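Side-chain contacts in regulatory protein (Pseudomonas aeruginosa, PDB 5J2Y), which binds promoter DNA through a helix-turn-helix domain and acts as a repressor in quorum sensing, regulating virulence genes: residues N49-F52 with P53-L56; G64-D68 with R69-D73. All blocks are in the same frame, centred on the assembly; numbering follows the deposited sequence.

The chain runs through three helices, 9-22, 27-32 and 38-45, before contact 1, where the loop after helix 38-45 turns into helix 52-62. There residues 49-52 fold onto 53-56: Leu50 and Tyr55 pack on helix 9-22, Leu50 and Pro51 on helix 38-45, and Asn49 and Pro51 lie against DNA phosphates. Helix 52-62 then runs to the Schellman motif at Gly64, and contact 2 (64-68 with 69-73) also starts a helix, 68-75, but with a side-chain capping box; Ile66 and Leu71 pack that helix against helix 52-62. The contacts stand in series, neither nested nor crossing, with centres about 18 Å apart; contact 2 lies about 14 Å from the nucleic acid at its nearest atom.

Contact 1. Residues N49-F52 with P53-L56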
ATOM      1  N   ASN A  49       4.709  -3.401  12.352  1.00 44.21           N
ATOM      2  CA  ASN A  49       5.498  -2.223  12.044  1.00 44.00           C
ATOM      3  C   ASN A  49       5.703  -2.019  10.533  1.00 36.68           C
ATOM      4  O   ASN A  49       6.261  -2.863   9.845  1.00 33.40           O
ATOM      5  CB  ASN A  49       6.869  -2.277  12.715  1.00 48.43           C
ATOM      6  CG  ASN A  49       7.596  -0.941  12.606  1.00 55.65           C
ATOM      7  OD1 ASN A  49       8.617  -0.808  11.899  1.00 56.12           O
ATOM      8  ND2 ASN A  49       7.055   0.073  13.283  1.00 53.18           N
ATOM      9  N   LEU A  50       5.265  -0.870  10.055  1.00 30.73           N
ATOM     10  CA  LEU A  50       5.400  -0.499   8.679  1.00 29.50           C
ATOM     11  C   LEU A  50       6.803   0.082   8.504  1.00 27.25           C
ATOM     12  O   LEU A  50       7.106   1.100   9.071  1.00 27.11           O
ATOM     13  CB  LEU A  50       4.351   0.540   8.359  1.00 29.22           C
ATOM     14  CG  LEU A  50       4.006   0.780   6.902  1.00 31.29           C
ATOM     15  CD1 LEU A  50       3.456  -0.500   6.251  1.00 32.03           C
ATOM     16  CD2 LEU A  50       3.023   1.927   6.734  1.00 31.19           C
ATOM     17  N   PRO A  51       7.680  -0.586   7.760  1.00 26.87           N
ATOM     18  CA  PRO A  51       8.986   0.003   7.524  1.00 25.80           C
ATOM     19  C   PRO A  51       8.895   1.374   6.805  1.00 26.92           C
ATOM     20  O   PRO A  51       7.979   1.624   6.027  1.00 27.14           O
ATOM     21  CB  PRO A  51       9.676  -1.012   6.620  1.00 28.61           C
ATOM     22  CG  PRO A  51       8.796  -2.199   6.556  1.00 28.31           C
ATOM     23  CD  PRO A  51       7.436  -1.773   6.934  1.00 26.76           C
ATOM     24  N   PHE A  52       9.841   2.260   7.074  1.00 27.82           N
ATOM     25  CA  PHE A  52       9.707   3.635   6.621  1.00 28.68           C
ATOM     26  C   PHE A  52       9.605   3.758   5.089  1.00 27.57           C
ATOM     27  O   PHE A  52       8.722   4.427   4.572  1.00 28.90           O
ATOM     28  CB  PHE A  52      10.800   4.493   7.229  1.00 28.41           C
ATOM     29  CG  PHE A  52      10.591   5.967   7.039  1.00 32.78           C
ATOM     30  CD1 PHE A  52       9.571   6.636   7.698  1.00 35.04           C
ATOM     31  CD2 PHE A  52      11.416   6.696   6.163  1.00 34.54           C
ATOM     32  CE1 PHE A  52       9.374   8.004   7.507  1.00 35.35           C
ATOM     33  CE2 PHE A  52      11.230   8.050   5.984  1.00 32.91           C
ATOM     34  CZ  PHE A  52      10.215   8.705   6.664  1.00 34.77           C
ATOM     35  N   PRO A  53      10.412   3.009   4.352  1.00 28.03           N
ATOM     36  CA  PRO A  53      10.289   3.162   2.892  1.00 27.21           C
ATOM     37  C   PRO A  53       8.892   2.824   2.356  1.00 28.04           C
ATOM     38  O   PRO A  53       8.407   3.442   1.412  1.00 27.11           O
ATOM     39  CB  PRO A  53      11.312   2.157   2.349  1.00 25.58           C
ATOM     40  CG  PRO A  53      12.254   1.910   3.456  1.00 23.72           C
ATOM     41  CD  PRO A  53      11.473   2.057   4.730  1.00 25.63           C
ATOM     42  N   ILE A  54       8.237   1.841   2.960  1.00 28.52           N
ATOM     43  CA  ILE A  54       6.880   1.451   2.531  1.00 26.91           C
ATOM     44  C   ILE A  54       5.910   2.536   2.951  1.00 24.35           C
ATOM     45  O   ILE A  54       4.948   2.837   2.253  1.00 22.00           O
ATOM     46  CB  ILE A  54       6.425   0.108   3.136  1.00 28.05           C
ATOM     47  CG1 ILE A  54       7.099  -1.055   2.432  1.00 31.68           C
ATOM     48  CG2 ILE A  54       4.942  -0.151   2.890  1.00 27.21           C
ATOM     49  CD1 ILE A  54       8.595  -1.001   2.319  1.00 37.47           C
ATOM     50  N   TYR A  55       6.139   3.109   4.124  1.00 24.09           N
ATOM     51  CA  TYR A  55       5.350   4.272   4.561  1.00 23.06           C
ATOM     52  C   TYR A  55       5.440   5.398   3.534  1.00 22.96           C
ATOM     53  O   TYR A  55       4.412   5.975   3.118  1.00 20.11           O
ATOM     54  CB  TYR A  55       5.823   4.735   5.924  1.00 23.87           C
ATOM     55  CG  TYR A  55       5.281   6.070   6.349  1.00 26.61           C
ATOM     56  CD1 TYR A  55       3.937   6.228   6.687  1.00 29.74           C
ATOM     57  CD2 TYR A  55       6.109   7.163   6.472  1.00 26.67           C
ATOM     58  CE1 TYR A  55       3.450   7.461   7.083  1.00 31.64           C
ATOM     59  CE2 TYR A  55       5.641   8.404   6.869  1.00 27.55           C
ATOM     60  CZ  TYR A  55       4.319   8.558   7.162  1.00 34.72           C
ATOM     61  OH  TYR A  55       3.846   9.787   7.581  1.00 39.35           O
ATOM     62  N   LEU A  56       6.663   5.691   3.078  1.00 22.83           N
ATOM     63  CA  LEU A  56       6.843   6.770   2.095  1.00 21.05           C
ATOM     64  C   LEU A  56       6.024   6.457   0.839  1.00 21.15           C
ATOM     65  O   LEU A  56       5.302   7.321   0.320  1.00 22.11           O
ATOM     66  CB  LEU A  56       8.326   6.927   1.710  1.00 21.01           C
ATOM     67  CG  LEU A  56       9.294   7.381   2.775  1.00 21.40           C
ATOM     68  CD1 LEU A  56      10.655   7.502   2.145  1.00 23.29           C
ATOM     69  CD2 LEU A  56       8.897   8.713   3.347  1.00 22.63           C
TER
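Phe52 lays its ring against Tyr55 and Leu56 in the first turn of helix 52-62 of the RsaL-like helix-turn-helix domain, with Pro51 at the N-cap. Followed outward, Phe52 CB lies 3.6 Å from Pro53 CD. CG stands anti to the backbone N (chi1 -169°), beside the carbonyl carbon, with the ring near Tyr55 and Leu56. CD1 and CE1 reach Tyr55, CE1 lying 3.5 Å from Tyr55 CD2, with the ring planes inclined at 37°. Leu56 CG lies over a face of the ring, 4.2 Å from the Phe52 centroid, a CH-pi contact, near CD2 and CE2. At the tip, CZ meets Leu56 CD2. Leu56 N donates to Phe52 O at 2.8 Å, which fixes the turn bringing Leu56 over the ring. A broad flat ring suits this place because it spans both neighbours.

The two prolines suit a helix start, where the first amides have no carbonyl a turn earlier to pair with. Pro51 O takes the N-H of Tyr55 and, more weakly, that of Ile54, while Pro51 packs on a DNA phosphate. Buried Leu50 divides its branched end as it reaches toward Met12 and Phe44: CD2 approaches the edge of the Tyr55 ring, and CD1 lies 3.7 Å from Ile54 CG2.

Contact 2. Residues G64-D68 with R69-D73; sequences GQITD and RQLAD
Thr67 and Gln70 exchange two hydrogen bonds in a capping box at the start of helix 68-75. Thr67 OG1 accepts from Gln70 N at 2.9 Å, a nearly straight bond (168°), and in return Gln70 OE1 takes the N-H of Thr67 at 2.8 Å, in the carbonyl plane on a lone pair. Threonine suits the N-cap because its short hydroxyl can stand in for the carbonyl that the first turn lacks; here chi1 of 69° sets OG1 between the backbone N and the carbonyl carbon. Glutamine is long enough to reach back: its chain, extended beyond CG, crosses the threonine side chain at about a right angle and brings OE1 to within 3.2 Å of Ile66 CA.

Backbone bonds continue the turn, Leu71 N to Thr67 O and Ala72 N to Asp68 O. Ile66, just before the N-cap, and Leu71, four residues after it, form a hydrophobic staple, Ile66 CG2 lying 3.7 Å from Leu71 CG.

Farther out, Asp68 is held by its carboxylate, OD1 accepting from Tyr61 OH and OD2 forming a salt bridge with Arg23; its negative charge at the helix N terminus would also suit the helix dipole. Gly64, at positive phi, ends helix 52-62 in a Schellman motif. Ile66 packs on Leu57 and Phe60 of that helix and Leu71 on Tyr61, so helix 68-75 is tied to helix 52-62.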
ATOM      1  N   GLY A  64      -2.114  10.688  -4.364  1.00 32.39           N
ATOM      2  CA  GLY A  64      -2.290  10.764  -5.822  1.00 31.04           C
ATOM      3  C   GLY A  64      -1.035  11.123  -6.583  1.00 31.96           C
ATOM      4  O   GLY A  64      -1.077  11.330  -7.774  1.00 38.23           O
ATOM      5  N   GLN A  65       0.099  11.190  -5.913  1.00 33.84           N
ATOM      6  CA  GLN A  65       1.349  11.632  -6.572  1.00 36.83           C
ATOM      7  C   GLN A  65       2.058  10.553  -7.379  1.00 32.56           C
ATOM      8  O   GLN A  65       2.874  10.864  -8.206  1.00 36.98           O
ATOM      9  CB  GLN A  65       2.300  12.199  -5.536  1.00 41.06           C
ATOM     10  CG  GLN A  65       3.578  12.715  -6.149  1.00 52.63           C
ATOM     11  CD  GLN A  65       4.370  13.597  -5.210  1.00 61.43           C
ATOM     12  OE1 GLN A  65       3.823  14.136  -4.235  1.00 69.89           O
ATOM     13  NE2 GLN A  65       5.673  13.742  -5.489  1.00 59.53           N
ATOM     14  N   ILE A  66       1.779   9.293  -7.082  1.00 30.06           N
ATOM     15  CA  ILE A  66       2.246   8.133  -7.828  1.00 27.94           C
ATOM     16  C   ILE A  66       1.024   7.413  -8.325  1.00 27.35           C
ATOM     17  O   ILE A  66       0.147   7.093  -7.507  1.00 26.40           O
ATOM     18  CB  ILE A  66       2.945   7.112  -6.915  1.00 30.49           C
ATOM     19  CG1 ILE A  66       4.302   7.621  -6.507  1.00 32.11           C
ATOM     20  CG2 ILE A  66       3.077   5.736  -7.566  1.00 31.01           C
ATOM     21  CD1 ILE A  66       4.909   6.838  -5.357  1.00 32.75           C
ATOM     22  N   THR A  67       0.996   7.096  -9.624  1.00 26.51           N
ATOM     23  CA  THR A  67      -0.189   6.520 -10.254  1.00 28.07           C
ATOM     24  C   THR A  67      -0.029   5.022 -10.521  1.00 28.87           C
ATOM     25  O   THR A  67       1.078   4.513 -10.684  1.00 29.88           O
ATOM     26  CB  THR A  67      -0.514   7.127 -11.639  1.00 27.97           C
ATOM     27  OG1 THR A  67       0.491   6.722 -12.570  1.00 27.07           O
ATOM     28  CG2 THR A  67      -0.592   8.660 -11.607  1.00 27.57           C
ATOM     29  N   ASP A  68      -1.162   4.332 -10.579  1.00 28.01           N
ATOM     30  CA  ASP A  68      -1.195   2.924 -10.886  1.00 29.07           C
ATOM     31  C   ASP A  68      -0.411   2.693 -12.147  1.00 28.37           C
ATOM     32  O   ASP A  68       0.252   1.677 -12.269  1.00 27.39           O
ATOM     33  CB  ASP A  68      -2.634   2.456 -11.092  1.00 31.67           C
ATOM     34  CG  ASP A  68      -3.393   2.263  -9.778  1.00 34.62           C
ATOM     35  OD1 ASP A  68      -2.786   2.267  -8.686  1.00 37.78           O
ATOM     36  OD2 ASP A  68      -4.617   2.071  -9.828  1.00 37.82           O
ATOM     37  N   ARG A  69      -0.488   3.626 -13.103  1.00 29.10           N
ATOM     38  CA  ARG A  69       0.144   3.404 -14.412  1.00 28.42           C
ATOM     39  C   ARG A  69       1.663   3.492 -14.315  1.00 27.46           C
ATOM     40  O   ARG A  69       2.398   2.660 -14.857  1.00 30.50           O
ATOM     41  CB  ARG A  69      -0.374   4.384 -15.498  1.00 30.43           C
ATOM     42  CG  ARG A  69       0.365   4.182 -16.827  1.00 30.91           C
ATOM     43  CD  ARG A  69       0.057   5.248 -17.845  1.00 37.43           C
ATOM     44  NE  ARG A  69      -1.233   5.039 -18.478  1.00 41.81           N
ATOM     45  CZ  ARG A  69      -1.434   4.633 -19.724  1.00 43.56           C
ATOM     46  NH1 ARG A  69      -0.429   4.341 -20.533  1.00 43.10           N
ATOM     47  NH2 ARG A  69      -2.684   4.491 -20.144  1.00 48.07           N
ATOM     48  N   GLN A  70       2.128   4.531 -13.649  1.00 24.32           N
ATOM     49  CA  GLN A  70       3.519   4.592 -13.267  1.00 25.41           C
ATOM     50  C   GLN A  70       4.007   3.287 -12.613  1.00 25.24           C
ATOM     51  O   GLN A  70       5.043   2.786 -12.950  1.00 26.85           O
ATOM     52  CB  GLN A  70       3.717   5.727 -12.293  1.00 26.52           C
ATOM     53  CG  GLN A  70       3.724   7.082 -12.940  1.00 27.55           C
ATOM     54  CD  GLN A  70       3.998   8.126 -11.877  1.00 30.36           C
ATOM     55  OE1 GLN A  70       3.278   8.194 -10.869  1.00 25.93           O
ATOM     56  NE2 GLN A  70       5.073   8.896 -12.051  1.00 30.95           N
ATOM     57  N   LEU A  71       3.256   2.723 -11.683  1.00 27.34           N
ATOM     58  CA  LEU A  71       3.733   1.482 -11.005  1.00 27.57           C
ATOM     59  C   LEU A  71       3.754   0.319 -11.991  1.00 28.18           C
ATOM     60  O   LEU A  71       4.737  -0.379 -12.063  1.00 30.38           O
ATOM     61  CB  LEU A  71       2.907   1.153  -9.759  1.00 24.72           C
ATOM     62  CG  LEU A  71       3.066   2.234  -8.690  1.00 27.67           C
ATOM     63  CD1 LEU A  71       1.997   2.174  -7.614  1.00 27.05           C
ATOM     64  CD2 LEU A  71       4.416   2.076  -8.024  1.00 28.85           C
ATOM     65  N   ALA A  72       2.667   0.143 -12.748  1.00 29.23           N
ATOM     66  CA  ALA A  72       2.585  -0.877 -13.807  1.00 29.55           C
ATOM     67  C   ALA A  72       3.713  -0.770 -14.831  1.00 30.89           C
ATOM     68  O   ALA A  72       4.292  -1.790 -15.229  1.00 38.31           O
ATOM     69  CB  ALA A  72       1.254  -0.836 -14.490  1.00 28.48           C
ATOM     70  N   ASP A  73       4.087   0.448 -15.189  1.00 30.64           N
ATOM     71  CA  ASP A  73       5.249   0.638 -16.091  1.00 31.32           C
ATOM     72  C   ASP A  73       6.502   0.103 -15.468  1.00 34.17           C
ATOM     73  O   ASP A  73       7.316  -0.499 -16.130  1.00 38.28           O
ATOM     74  CB  ASP A  73       5.485   2.114 -16.419  1.00 30.57           C
ATOM     75  CG  ASP A  73       4.420   2.703 -17.365  1.00 33.08           C
ATOM     76  OD1 ASP A  73       3.647   1.973 -18.026  1.00 30.71           O
ATOM     77  OD2 ASP A  73       4.371   3.927 -17.464  1.00 35.89           O
TER